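Local coordinates for aromatic amino acid aminotransferase I (Candida albicans WO-1, PDB 6HNB), which probably transfers the amino group of aromatic L-amino acids to 2-oxoglutarate, using pyridoxal 5'-phosphate and yielding aromatic oxo-acids and L-glutamate, at residues E56-D61 / I83-K88; M124-P129 / S282-D287; V161-F166 / V183-F188; E247-L252 / F298-A303. All blocks are in the same frame, centred on the assembly; numbering follows the deposited sequence.

Interaction 1: residues E56-D61 / I83-K88; sequences EKVTAD and IEVFKK
Val58 and Val85 form a hydrogen-bonded pair between two antiparallel strands, 57-62 and 81-86. Their backbone bonds are Val85 N to Val58 O at 2.8 Å and Val58 N to Val85 O at 3.0 Å. Ala60 and Ile83 repeat this pattern, and Lys87 N adds a bond to Glu56 O. Apolar packing lies on the face of the valines, where Val58 CG1 is 3.9 Å from Val85 CB. On the other face Lys57 runs alongside Phe86, and its CD sits over one ring face, 3.8 Å from the centroid, as a CH-pi contact. The lysine chain bends at chi3 (65°). Its NZ forms a salt bridge to Glu84 OE2 at 3.1 Å, approaching from above the carboxylate plane. Thr59 CG2 packs on Glu84 CG at 3.6 Å, while Thr59 OG1 is hydrogen-bonded to Thr59 OG1 of the second subunit. Strand 57-62 also pairs with a strand of that subunit, so the sheet crosses the dimer interface. Lys57 thus serves two partners: its methylenes cover a ring, and its ammonium probably offsets the charge of Glu84.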
loop_
_atom_site.group_PDB
_atom_site.type_symbol
_atom_site.label_atom_id
_atom_site.label_comp_id
_atom_site.label_asym_id
_atom_site.label_seq_id
_atom_site.Cartn_x
_atom_site.Cartn_y
_atom_site.Cartn_z
ATOM N N GLU A 56 -18.109 13.071 9.426
ATOM C CA GLU A 56 -19.482 13.363 8.915
ATOM C C GLU A 56 -19.390 13.801 7.443
ATOM O O GLU A 56 -20.346 13.591 6.668
ATOM C CB GLU A 56 -20.155 14.408 9.810
ATOM C CG GLU A 56 -21.516 14.875 9.320
ATOM C CD GLU A 56 -22.542 13.792 9.044
ATOM O OE1 GLU A 56 -22.395 12.695 9.594
ATOM O OE2 GLU A 56 -23.486 14.047 8.259
ATOM N N LYS A 57 -18.273 14.406 7.079
ATOM C CA LYS A 57 -18.103 15.115 5.797
ATOM C C LYS A 57 -16.606 15.305 5.554
ATOM O O LYS A 57 -15.877 15.555 6.507
ATOM C CB LYS A 57 -18.798 16.480 5.858
ATOM C CG LYS A 57 -18.990 17.163 4.518
ATOM C CD LYS A 57 -19.803 18.449 4.591
ATOM C CE LYS A 57 -19.123 19.542 5.381
ATOM N NZ LYS A 57 -19.615 20.885 5.009
ATOM N N VAL A 58 -16.186 15.202 4.304
ATOM C CA VAL A 58 -14.855 15.683 3.874
ATOM C C VAL A 58 -15.117 16.587 2.667
ATOM O O VAL A 58 -16.106 16.360 1.899
ATOM C CB VAL A 58 -13.917 14.496 3.614
ATOM C CG1 VAL A 58 -14.310 13.733 2.359
ATOM C CG2 VAL A 58 -12.460 14.909 3.564
ATOM N N THR A 59 -14.360 17.660 2.559
ATOM C CA THR A 59 -14.536 18.599 1.430
ATOM C C THR A 59 -13.175 18.901 0.850
ATOM O O THR A 59 -12.175 18.632 1.527
ATOM C CB THR A 59 -15.257 19.885 1.835
ATOM O OG1 THR A 59 -14.305 20.687 2.532
ATOM C CG2 THR A 59 -16.512 19.625 2.640
ATOM N N ALA A 60 -13.145 19.445 -0.356
ATOM C CA ALA A 60 -11.902 20.011 -0.898
ATOM C C ALA A 60 -12.252 21.172 -1.829
ATOM O O ALA A 60 -13.322 21.132 -2.480
ATOM C CB ALA A 60 -11.106 18.925 -1.559
ATOM N N ASP A 61 -11.385 22.185 -1.841
ATOM C CA ASP A 61 -11.395 23.293 -2.819
ATOM C C ASP A 61 -10.452 22.929 -3.975
ATOM O O ASP A 61 -9.250 22.754 -3.746
ATOM C CB ASP A 61 -11.094 24.598 -2.088
ATOM C CG ASP A 61 -12.193 24.946 -1.080
ATOM O OD1 ASP A 61 -13.181 24.161 -0.959
ATOM O OD2 ASP A 61 -12.053 25.980 -0.415
ATOM N N ILE A 83 -15.991 20.597 -3.471
ATOM C CA ILE A 83 -16.583 19.234 -3.597
ATOM C C ILE A 83 -16.824 18.755 -2.168
ATOM O O ILE A 83 -15.983 19.009 -1.302
ATOM C CB ILE A 83 -15.692 18.263 -4.410
ATOM C CG1 ILE A 83 -14.216 18.309 -3.984
ATOM C CG2 ILE A 83 -15.866 18.536 -5.897
ATOM C CD1 ILE A 83 -13.309 17.348 -4.727
ATOM N N GLU A 84 -17.942 18.084 -1.935
ATOM C CA GLU A 84 -18.235 17.545 -0.595
ATOM C C GLU A 84 -18.546 16.067 -0.757
ATOM O O GLU A 84 -19.299 15.696 -1.668
ATOM C CB GLU A 84 -19.369 18.335 0.065
ATOM C CG GLU A 84 -19.131 19.843 0.138
ATOM C CD GLU A 84 -20.215 20.540 0.943
ATOM O OE1 GLU A 84 -21.382 20.363 0.581
ATOM O OE2 GLU A 84 -19.890 21.193 1.956
ATOM N N VAL A 85 -18.001 15.261 0.143
ATOM C CA VAL A 85 -18.386 13.841 0.282
ATOM C C VAL A 85 -18.903 13.635 1.703
ATOM O O VAL A 85 -18.070 13.516 2.623
ATOM C CB VAL A 85 -17.219 12.898 -0.053
ATOM C CG1 VAL A 85 -17.706 11.460 -0.041
ATOM C CG2 VAL A 85 -16.580 13.269 -1.389
ATOM N N PHE A 86 -20.231 13.550 1.840
ATOM C CA PHE A 86 -20.932 13.281 3.120
ATOM C C PHE A 86 -20.812 11.796 3.443
ATOM O O PHE A 86 -20.583 10.974 2.519
ATOM C CB PHE A 86 -22.394 13.728 3.052
ATOM C CG PHE A 86 -22.607 15.218 3.143
ATOM C CD1 PHE A 86 -22.512 16.025 2.017
ATOM C CD2 PHE A 86 -22.955 15.810 4.350
ATOM C CE1 PHE A 86 -22.734 17.395 2.103
ATOM C CE2 PHE A 86 -23.182 17.178 4.438
ATOM C CZ PHE A 86 -23.063 17.969 3.315
ATOM N N LYS A 87 -20.987 11.461 4.723
ATOM C CA LYS A 87 -21.001 10.070 5.241
ATOM C C LYS A 87 -22.161 9.277 4.624
ATOM O O LYS A 87 -21.947 8.095 4.301
ATOM C CB LYS A 87 -21.085 10.114 6.772
ATOM C CG LYS A 87 -21.010 8.770 7.475
ATOM C CD LYS A 87 -20.895 8.937 8.980
ATOM C CE LYS A 87 -20.758 7.635 9.725
ATOM N NZ LYS A 87 -20.264 7.870 11.109
ATOM N N LYS A 88 -23.342 9.898 4.484
ATOM C CA LYS A 88 -24.604 9.238 4.036
ATOM C C LYS A 88 -24.865 9.567 2.567
ATOM O O LYS A 88 -24.816 10.745 2.223
ATOM C CB LYS A 88 -25.789 9.689 4.902
ATOM C CG LYS A 88 -25.743 9.227 6.354
ATOM C CD LYS A 88 -27.062 9.386 7.102
ATOM C CE LYS A 88 -27.812 10.654 6.727
ATOM N NZ LYS A 88 -28.656 11.152 7.839
HETATM O O HOH W 1 -23.899 12.639 6.118
#

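Interaction 2: residues M124-P129 / S282-D287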
loop_
_atom_site.group_PDB
_atom_site.type_symbol
_atom_site.label_atom_id
_atom_site.label_comp_id
_atom_site.label_asym_id
_atom_site.label_seq_id
_atom_site.Cartn_x
_atom_site.Cartn_y
_atom_site.Cartn_z
ATOM N N MET A 124 -11.238 5.849 -23.763
ATOM C CA MET A 124 -11.341 7.116 -24.528
ATOM C C MET A 124 -9.969 7.428 -25.143
ATOM O O MET A 124 -9.912 7.805 -26.327
ATOM C CB MET A 124 -11.816 8.247 -23.611
ATOM C CG MET A 124 -11.816 9.630 -24.237
ATOM S SD MET A 124 -12.442 10.958 -23.154
ATOM C CE MET A 124 -13.916 10.172 -22.518
ATOM N N VAL A 125 -8.892 7.182 -24.395
ATOM C CA VAL A 125 -7.505 7.513 -24.827
ATOM C C VAL A 125 -6.879 6.351 -25.609
ATOM O O VAL A 125 -6.191 6.623 -26.635
ATOM C CB VAL A 125 -6.651 7.906 -23.622
ATOM C CG1 VAL A 125 -5.187 8.105 -24.003
ATOM C CG2 VAL A 125 -7.225 9.169 -22.986
ATOM N N HIS A 126 -7.049 5.126 -25.122
ATOM C CA HIS A 126 -6.235 3.960 -25.540
ATOM C C HIS A 126 -7.021 2.973 -26.420
ATOM O O HIS A 126 -6.337 2.125 -27.073
ATOM C CB HIS A 126 -5.622 3.273 -24.308
ATOM C CG HIS A 126 -4.777 4.187 -23.490
ATOM N ND1 HIS A 126 -3.529 4.603 -23.915
ATOM C CD2 HIS A 126 -5.013 4.808 -22.314
ATOM C CE1 HIS A 126 -3.015 5.401 -23.015
ATOM N NE2 HIS A 126 -3.900 5.547 -22.019
ATOM N N LYS A 127 -8.362 3.024 -26.428
ATOM C CA LYS A 127 -9.200 2.155 -27.298
ATOM C C LYS A 127 -8.687 0.715 -27.248
ATOM O O LYS A 127 -8.208 0.185 -28.280
ATOM C CB LYS A 127 -9.140 2.685 -28.730
ATOM C CG LYS A 127 -9.475 4.158 -28.886
ATOM C CD LYS A 127 -10.190 4.450 -30.173
ATOM C CE LYS A 127 -10.557 5.910 -30.295
ATOM N NZ LYS A 127 -9.336 6.713 -30.515
ATOM N N VAL A 128 -8.785 0.083 -26.084
ATOM C CA VAL A 128 -8.165 -1.238 -25.826
ATOM C C VAL A 128 -8.728 -2.191 -26.876
ATOM O O VAL A 128 -9.943 -2.302 -27.020
ATOM C CB VAL A 128 -8.419 -1.730 -24.391
ATOM C CG1 VAL A 128 -7.585 -2.959 -24.100
ATOM C CG2 VAL A 128 -8.152 -0.641 -23.363
ATOM N N PRO A 129 -7.891 -2.807 -27.734
ATOM C CA PRO A 129 -8.422 -3.512 -28.902
ATOM C C PRO A 129 -8.825 -4.989 -28.706
ATOM O O PRO A 129 -9.070 -5.635 -29.685
ATOM C CB PRO A 129 -7.235 -3.344 -29.860
ATOM C CG PRO A 129 -6.029 -3.494 -28.952
ATOM C CD PRO A 129 -6.423 -2.759 -27.695
ATOM N N SER A 282 -0.058 4.187 -26.821
ATOM C CA SER A 282 0.320 3.253 -25.738
ATOM C C SER A 282 0.535 1.851 -26.293
ATOM O O SER A 282 -0.036 1.523 -27.373
ATOM C CB SER A 282 -0.709 3.226 -24.672
ATOM O OG SER A 282 -1.949 2.815 -25.208
ATOM N N PHE A 283 1.309 1.048 -25.576
ATOM C CA PHE A 283 1.338 -0.401 -25.841
ATOM C C PHE A 283 -0.069 -0.984 -25.670
ATOM O O PHE A 283 -0.378 -1.877 -26.475
ATOM C CB PHE A 283 2.403 -1.126 -25.028
ATOM C CG PHE A 283 3.814 -0.908 -25.524
ATOM C CD1 PHE A 283 4.301 -1.613 -26.608
ATOM C CD2 PHE A 283 4.653 0.011 -24.897
ATOM C CE1 PHE A 283 5.593 -1.404 -27.057
ATOM C CE2 PHE A 283 5.960 0.201 -25.329
ATOM C CZ PHE A 283 6.434 -0.525 -26.398
ATOM N N ILE A 284 -0.897 -0.547 -24.711
ATOM C CA ILE A 284 -2.242 -1.191 -24.592
ATOM C C ILE A 284 -3.062 -0.875 -25.866
ATOM O O ILE A 284 -3.811 -1.753 -26.284
ATOM C CB ILE A 284 -3.024 -0.882 -23.299
ATOM C CG1 ILE A 284 -3.271 0.599 -23.090
ATOM C CG2 ILE A 284 -2.371 -1.499 -22.062
ATOM C CD1 ILE A 284 -4.109 0.890 -21.861
ATOM N N SER A 285 -2.862 0.260 -26.535
ATOM C CA SER A 285 -3.605 0.581 -27.778
ATOM C C SER A 285 -3.223 -0.401 -28.894
ATOM O O SER A 285 -4.040 -0.594 -29.801
ATOM C CB SER A 285 -3.413 2.016 -28.201
ATOM O OG SER A 285 -2.170 2.209 -28.856
ATOM N N LEU A 286 -2.031 -0.989 -28.825
ATOM C CA LEU A 286 -1.487 -1.932 -29.834
ATOM C C LEU A 286 -1.815 -3.361 -29.420
ATOM O O LEU A 286 -1.553 -4.246 -30.219
ATOM C CB LEU A 286 0.033 -1.757 -29.930
ATOM C CG LEU A 286 0.515 -0.383 -30.418
ATOM C CD1 LEU A 286 2.014 -0.414 -30.641
ATOM C CD2 LEU A 286 -0.193 0.047 -31.691
ATOM N N ASP A 287 -2.328 -3.575 -28.210
ATOM C CA ASP A 287 -2.209 -4.892 -27.540
ATOM C C ASP A 287 -3.330 -5.860 -27.996
ATOM O O ASP A 287 -4.141 -6.272 -27.154
ATOM C CB ASP A 287 -2.193 -4.720 -26.023
ATOM C CG ASP A 287 -1.938 -6.034 -25.324
ATOM O OD1 ASP A 287 -1.261 -6.876 -25.954
ATOM O OD2 ASP A 287 -2.369 -6.177 -24.136
HETATM O O HOH W 2 -2.847 5.269 -26.849
HETATM O O HOH W 3 -6.347 0.876 -30.150
#
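His126 and Ser282 anchor a buried contact of mixed polar and apolar character between two helix ends. His126 closes helix 112-126, and Ser282 is the N-cap of the short, weakly bonded helix 283-286. The key bond joins His126 ND1 to Ser282 OG at 2.7 Å, and either atom could be the donor. Ser282 OG sits between the backbone N and the carbonyl carbon (chi1 60°). From there it also accepts from Ser285 N at 3.0 Å, which is the capping bond. Ser285 OG turns back to donate to Ser282 O at 2.7 Å. A water joins His126 ND1 to Ser282 N. A second water can bridge Lys127 O and Ser285 O, though other acceptors compete for its protons.

Carbon groups pack around these bonds. Ile284 CD1 lies 3.7 Å from His126 CB and makes an off-centre CH-pi contact with the imidazole. Val125 CG1 covers one face of the same ring, and Tyr250 meets it with planes about 50° apart. Two C-H groups meet carbonyl oxygens: Pro129 CD lies 3.1 Å from Ile284 O, and Ser285 CA gives a CA-H...O contact to His126 O at 3.2 Å.

His126 ND1 thus has a hydroxyl and a water as neighbours, which probably share its one N-H or lone pair. Ser282 OG caps its own helix and reaches the neighbouring one, so one side-chain oxygen ties the two helix ends.

Interaction 3: residues V161-F166 / V183-F188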
loop_
_atom_site.group_PDB
_atom_site.type_symbol
_atom_site.label_atom_id
_atom_site.label_comp_id
_atom_site.label_asym_id
_atom_site.label_seq_id
_atom_site.Cartn_x
_atom_site.Cartn_y
_atom_site.Cartn_z
ATOM N N VAL A 161 14.949 -5.180 -18.925
ATOM C CA VAL A 161 14.807 -3.751 -18.516
ATOM C C VAL A 161 15.628 -2.884 -19.472
ATOM O O VAL A 161 16.525 -3.413 -20.142
ATOM C CB VAL A 161 15.239 -3.500 -17.057
ATOM C CG1 VAL A 161 14.460 -4.343 -16.049
ATOM C CG2 VAL A 161 16.736 -3.703 -16.856
ATOM N N GLU A 162 15.269 -1.606 -19.565
ATOM C CA GLU A 162 16.049 -0.566 -20.268
ATOM C C GLU A 162 17.432 -0.494 -19.598
ATOM O O GLU A 162 17.550 -0.602 -18.363
ATOM C CB GLU A 162 15.255 0.740 -20.275
ATOM C CG GLU A 162 14.017 0.659 -21.159
ATOM C CD GLU A 162 12.825 1.556 -20.840
ATOM O OE1 GLU A 162 12.576 1.839 -19.646
ATOM O OE2 GLU A 162 12.124 1.937 -21.805
ATOM N N GLU A 163 18.452 -0.325 -20.420
ATOM C CA GLU A 163 19.892 -0.371 -20.077
ATOM C C GLU A 163 20.157 0.633 -18.960
ATOM O O GLU A 163 21.005 0.382 -18.086
ATOM C CB GLU A 163 20.583 -0.118 -21.422
ATOM C CG GLU A 163 21.903 0.541 -21.357
ATOM C CD GLU A 163 22.661 0.489 -22.664
ATOM O OE1 GLU A 163 22.097 0.868 -23.739
ATOM O OE2 GLU A 163 23.819 0.104 -22.584
ATOM N N TYR A 164 19.474 1.763 -19.029
ATOM C CA TYR A 164 19.443 2.810 -17.989
ATOM C C TYR A 164 17.979 2.966 -17.572
ATOM O O TYR A 164 17.138 3.174 -18.491
ATOM C CB TYR A 164 19.946 4.144 -18.540
ATOM C CG TYR A 164 21.371 4.114 -19.001
ATOM C CD1 TYR A 164 22.395 4.313 -18.091
ATOM C CD2 TYR A 164 21.701 3.862 -20.329
ATOM C CE1 TYR A 164 23.722 4.279 -18.485
ATOM C CE2 TYR A 164 23.024 3.831 -20.732
ATOM C CZ TYR A 164 24.043 4.031 -19.807
ATOM O OH TYR A 164 25.366 4.028 -20.190
ATOM N N THR A 165 17.675 2.874 -16.276
ATOM C CA THR A 165 16.272 2.827 -15.822
ATOM C C THR A 165 16.185 3.243 -14.363
ATOM O O THR A 165 17.215 3.580 -13.764
ATOM C CB THR A 165 15.645 1.463 -16.134
ATOM O OG1 THR A 165 14.237 1.559 -15.934
ATOM C CG2 THR A 165 16.202 0.335 -15.292
ATOM N N PHE A 166 14.958 3.228 -13.847
ATOM C CA PHE A 166 14.581 3.723 -12.510
ATOM C C PHE A 166 15.221 2.807 -11.468
ATOM O O PHE A 166 14.927 1.600 -11.477
ATOM C CB PHE A 166 13.050 3.762 -12.450
ATOM C CG PHE A 166 12.429 4.317 -11.199
ATOM C CD1 PHE A 166 13.055 5.302 -10.453
ATOM C CD2 PHE A 166 11.146 3.925 -10.834
ATOM C CE1 PHE A 166 12.423 5.863 -9.343
ATOM C CE2 PHE A 166 10.509 4.503 -9.747
ATOM C CZ PHE A 166 11.164 5.445 -8.979
ATOM N N VAL A 183 18.527 -3.991 -21.828
ATOM C CA VAL A 183 18.234 -3.886 -23.281
ATOM C C VAL A 183 18.884 -2.602 -23.798
ATOM O O VAL A 183 18.634 -1.502 -23.221
ATOM C CB VAL A 183 16.719 -3.889 -23.514
ATOM C CG1 VAL A 183 16.381 -3.587 -24.952
ATOM C CG2 VAL A 183 16.116 -5.218 -23.106
ATOM N N THR A 184 19.614 -2.702 -24.906
ATOM C CA THR A 184 20.440 -1.587 -25.436
ATOM C C THR A 184 19.537 -0.448 -25.893
ATOM O O THR A 184 18.524 -0.700 -26.539
ATOM C CB THR A 184 21.370 -2.078 -26.546
ATOM O OG1 THR A 184 22.146 -3.115 -25.944
ATOM C CG2 THR A 184 22.266 -0.981 -27.084
ATOM N N MET A 185 19.912 0.776 -25.563
ATOM C CA MET A 185 19.157 1.977 -25.961
ATOM C C MET A 185 20.085 2.854 -26.809
ATOM O O MET A 185 21.314 2.679 -26.697
ATOM C CB MET A 185 18.691 2.759 -24.729
ATOM C CG MET A 185 17.897 1.941 -23.728
ATOM S SD MET A 185 17.737 2.828 -22.150
ATOM C CE MET A 185 16.492 4.063 -22.531
ATOM N N ASP A 186 19.516 3.737 -27.629
ATOM C CA ASP A 186 20.197 4.948 -28.155
ATOM C C ASP A 186 19.495 6.119 -27.478
ATOM O O ASP A 186 18.831 5.873 -26.438
ATOM C CB ASP A 186 20.233 4.994 -29.688
ATOM C CG ASP A 186 18.862 5.121 -30.323
ATOM O OD1 ASP A 186 17.896 5.344 -29.567
ATOM O OD2 ASP A 186 18.754 4.878 -31.534
ATOM N N GLU A 187 19.649 7.348 -27.981
ATOM C CA GLU A 187 19.062 8.537 -27.320
ATOM C C GLU A 187 17.530 8.533 -27.447
ATOM O O GLU A 187 16.889 9.331 -26.735
ATOM C CB GLU A 187 19.691 9.828 -27.851
ATOM C CG GLU A 187 19.391 10.101 -29.307
ATOM C CD GLU A 187 20.412 9.607 -30.318
ATOM O OE1 GLU A 187 20.896 8.453 -30.176
ATOM O OE2 GLU A 187 20.709 10.383 -31.258
ATOM N N PHE A 188 16.956 7.680 -28.296
ATOM C CA PHE A 188 15.499 7.621 -28.566
ATOM C C PHE A 188 14.856 6.408 -27.867
ATOM O O PHE A 188 13.661 6.206 -28.015
ATOM C CB PHE A 188 15.248 7.633 -30.083
ATOM C CG PHE A 188 15.900 8.790 -30.802
ATOM C CD1 PHE A 188 15.471 10.090 -30.579
ATOM C CD2 PHE A 188 16.952 8.583 -31.687
ATOM C CE1 PHE A 188 16.088 11.160 -31.221
ATOM C CE2 PHE A 188 17.538 9.649 -32.358
ATOM C CZ PHE A 188 17.114 10.933 -32.117
HETATM O O HOH W 4 23.001 3.179 -24.435
#
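Val183 N donates to Val161 O at 2.7 Å, joining the two parallel strands of a beta-alpha-beta unit: strand 158-162, helix 167-175 and strand 179-186. Glu163 N follows with a weak bond to Val183 O at 3.0 Å. Beyond this point a side chain takes over from the backbone. Glu163 is extended, with CG roughly anti to the backbone N (chi1 151°), which carries its carboxylate along to the other strand. OE1 accepts from Met185 N at 2.8 Å in a nearly straight bond (167°). It also accepts from a water that donates to Met185 O as well, so both polar backbone atoms of Met185 are engaged. Glu162 points away overall, though its CB still touches Met185; Thr212, Gln217 and Ile213 N satisfy its carboxylate. Asp186 OD1 accepts from Phe188 N, forming an Asx turn. Phe166, which binds pyridoxal 5'-phosphate, ends 161-166 at the N-cap of helix 167-175. Met185 SD lies 3.7 Å from Glu162 CB and near the plane of the Tyr164 ring, at its edge.

Interaction 4: residues E247-L252 / F298-A303. With SO4 (sulfate ion), chain D.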
loop_
_atom_site.group_PDB
_atom_site.type_symbol
_atom_site.label_atom_id
_atom_site.label_comp_id
_atom_site.label_asym_id
_atom_site.label_seq_id
_atom_site.Cartn_x
_atom_site.Cartn_y
_atom_site.Cartn_z
ATOM N N GLU A 247 3.970 3.925 -16.736
ATOM C CA GLU A 247 3.641 5.149 -17.513
ATOM C C GLU A 247 3.115 6.277 -16.637
ATOM O O GLU A 247 2.160 6.951 -17.018
ATOM C CB GLU A 247 2.664 4.760 -18.626
ATOM C CG GLU A 247 3.353 4.097 -19.791
ATOM C CD GLU A 247 4.224 5.030 -20.594
ATOM O OE1 GLU A 247 3.742 5.542 -21.625
ATOM O OE2 GLU A 247 5.400 5.242 -20.185
ATOM N N PRO A 248 3.840 6.660 -15.568
ATOM C CA PRO A 248 3.449 7.801 -14.745
ATOM C C PRO A 248 3.598 9.161 -15.453
ATOM O O PRO A 248 2.984 10.096 -15.016
ATOM C CB PRO A 248 4.428 7.715 -13.568
ATOM C CG PRO A 248 5.691 7.148 -14.210
ATOM C CD PRO A 248 5.138 6.092 -15.151
ATOM N N TYR A 249 4.384 9.224 -16.539
ATOM C CA TYR A 249 4.697 10.475 -17.278
ATOM C C TYR A 249 3.970 10.533 -18.626
ATOM O O TYR A 249 4.274 11.416 -19.448
ATOM C CB TYR A 249 6.202 10.587 -17.511
ATOM C CG TYR A 249 7.092 10.294 -16.332
ATOM C CD1 TYR A 249 7.099 11.114 -15.217
ATOM C CD2 TYR A 249 8.030 9.276 -16.379
ATOM C CE1 TYR A 249 7.964 10.906 -14.160
ATOM C CE2 TYR A 249 8.892 9.049 -15.321
ATOM C CZ TYR A 249 8.862 9.862 -14.204
ATOM O OH TYR A 249 9.727 9.659 -13.154
ATOM N N TYR A 250 3.001 9.644 -18.872
ATOM C CA TYR A 250 2.290 9.610 -20.183
ATOM C C TYR A 250 1.692 10.978 -20.494
ATOM O O TYR A 250 1.780 11.430 -21.646
ATOM C CB TYR A 250 1.202 8.542 -20.227
ATOM C CG TYR A 250 0.579 8.364 -21.590
ATOM C CD1 TYR A 250 1.244 7.670 -22.583
ATOM C CD2 TYR A 250 -0.653 8.927 -21.885
ATOM C CE1 TYR A 250 0.670 7.495 -23.835
ATOM C CE2 TYR A 250 -1.247 8.765 -23.133
ATOM C CZ TYR A 250 -0.590 8.012 -24.095
ATOM O OH TYR A 250 -1.124 7.838 -25.331
ATOM N N PHE A 251 1.163 11.660 -19.480
ATOM C CA PHE A 251 0.470 12.957 -19.706
ATOM C C PHE A 251 1.452 14.120 -19.497
ATOM O O PHE A 251 0.988 15.247 -19.490
ATOM C CB PHE A 251 -0.849 12.999 -18.932
ATOM C CG PHE A 251 -1.906 12.134 -19.584
ATOM C CD1 PHE A 251 -2.331 12.379 -20.876
ATOM C CD2 PHE A 251 -2.456 11.064 -18.912
ATOM C CE1 PHE A 251 -3.289 11.577 -21.482
ATOM C CE2 PHE A 251 -3.419 10.265 -19.511
ATOM C CZ PHE A 251 -3.833 10.517 -20.799
ATOM N N LEU A 252 2.759 13.863 -19.487
ATOM C CA LEU A 252 3.788 14.931 -19.629
ATOM C C LEU A 252 4.342 14.947 -21.065
ATOM O O LEU A 252 5.438 15.509 -21.272
ATOM C CB LEU A 252 4.920 14.702 -18.620
ATOM C CG LEU A 252 4.498 14.537 -17.162
ATOM C CD1 LEU A 252 5.706 14.386 -16.261
ATOM C CD2 LEU A 252 3.638 15.695 -16.712
ATOM N N PHE A 298 -1.828 8.828 -10.772
ATOM C CA PHE A 298 -2.102 10.279 -10.643
ATOM C C PHE A 298 -0.945 11.036 -10.024
ATOM O O PHE A 298 -1.075 12.256 -9.891
ATOM C CB PHE A 298 -3.324 10.545 -9.761
ATOM C CG PHE A 298 -4.628 10.063 -10.336
ATOM C CD1 PHE A 298 -5.046 10.479 -11.589
ATOM C CD2 PHE A 298 -5.450 9.207 -9.610
ATOM C CE1 PHE A 298 -6.272 10.068 -12.099
ATOM C CE2 PHE A 298 -6.667 8.787 -10.132
ATOM C CZ PHE A 298 -7.085 9.228 -11.372
ATOM N N SER A 299 0.154 10.391 -9.649
ATOM C CA SER A 299 1.231 11.089 -8.899
ATOM C C SER A 299 1.767 12.328 -9.641
ATOM O O SER A 299 1.955 13.343 -8.963
ATOM C CB SER A 299 2.322 10.158 -8.516
ATOM O OG SER A 299 1.780 9.241 -7.560
ATOM N N LYS A 300 1.980 12.262 -10.957
ATOM C CA LYS A 300 2.546 13.397 -11.723
ATOM C C LYS A 300 1.454 14.254 -12.359
ATOM O O LYS A 300 1.826 15.258 -13.009
ATOM C CB LYS A 300 3.514 12.861 -12.780
ATOM C CG LYS A 300 4.905 12.597 -12.223
ATOM C CD LYS A 300 4.984 11.392 -11.316
ATOM C CE LYS A 300 6.296 11.326 -10.573
ATOM N NZ LYS A 300 6.563 9.975 -10.041
ATOM N N VAL A 301 0.181 13.857 -12.239
ATOM C CA VAL A 301 -0.981 14.575 -12.846
ATOM C C VAL A 301 -1.712 15.369 -11.755
ATOM O O VAL A 301 -2.017 16.557 -12.002
ATOM C CB VAL A 301 -1.926 13.599 -13.567
ATOM C CG1 VAL A 301 -3.217 14.276 -13.999
ATOM C CG2 VAL A 301 -1.249 12.904 -14.754
ATOM N N LEU A 302 -2.063 14.734 -10.633
ATOM C CA LEU A 302 -2.804 15.393 -9.521
ATOM C C LEU A 302 -1.849 15.686 -8.363
ATOM O O LEU A 302 -1.480 16.834 -8.214
ATOM C CB LEU A 302 -3.999 14.547 -9.087
ATOM C CG LEU A 302 -5.019 14.258 -10.187
ATOM C CD1 LEU A 302 -6.152 13.386 -9.668
ATOM C CD2 LEU A 302 -5.570 15.562 -10.762
ATOM N N ALA A 303 -1.463 14.704 -7.556
ATOM C CA ALA A 303 -0.462 14.893 -6.484
ATOM C C ALA A 303 0.039 13.529 -6.059
ATOM O O ALA A 303 -0.736 12.566 -6.098
ATOM C CB ALA A 303 -1.055 15.643 -5.310
HETATM S S SO4 D . 4.080 6.490 -8.016
HETATM O O1 SO4 D . 4.046 7.767 -7.303
HETATM O O2 SO4 D . 4.158 5.398 -7.033
HETATM O O3 SO4 D . 2.927 6.339 -8.874
HETATM O O4 SO4 D . 5.290 6.459 -8.873
HETATM O O HOH W 5 1.550 10.155 -12.921
#
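Ser299 OG donates to sulfate O1 at 2.7 Å, beside Lys300, which packs across on Pro248 and Tyr249. No direct hydrogen bond crosses between the segments. One water bridges them, between Lys300 N at 2.9 Å and Pro248 O. The rest is packing. Lys300 CB lies 3.6 Å from Pro248 O. The lysine chain bends at chi2 (72°) and runs obliquely past the Tyr249 ring, with CE 4.0 Å from Tyr249 CE1. Pro248 CG covers one face of that ring over its centre. Phe251 CB meets Val301 CG2 at 4.2 Å. Phe298 O accepts from both Val301 N and Leu302 N. Lys300 NZ bonds Tyr105 OH of the second subunit. The sulfate is also held by Asn141 N, Thr142, Ser297, Arg307 and Tyr105 of the second subunit. These residues and Ser299 all belong to the pyridoxal 5'-phosphate site, so the ion probably marks the place of the cofactor phosphate. Such a phosphate pocket, completed by a tyrosine of the partner subunit, is characteristic of this aminotransferase family.

Interaction 4 lies at the pyridoxal 5'-phosphate site; interactions 2 and 3 are its neighbours. Interaction 2 touches it directly: His126 CE1 is 3.7 Å from Tyr250 CZ, so the contact of 124-129 with 282-287 packs against 247-252. Interaction 3 contributes Phe166 of the same site; its nearest atoms are about 6 Å from interaction 4. Its strands 158-162 and 179-186 belong to the large mixed sheet. The segments 247-252 and 298-303 of interaction 4 follow strands 242-246 and 292-297 of that sheet. Interaction 1 lies apart, its centre about 25 Å from that of interaction 4. Both touch the second subunit, one through sheet pairing, the other at the cofactor site.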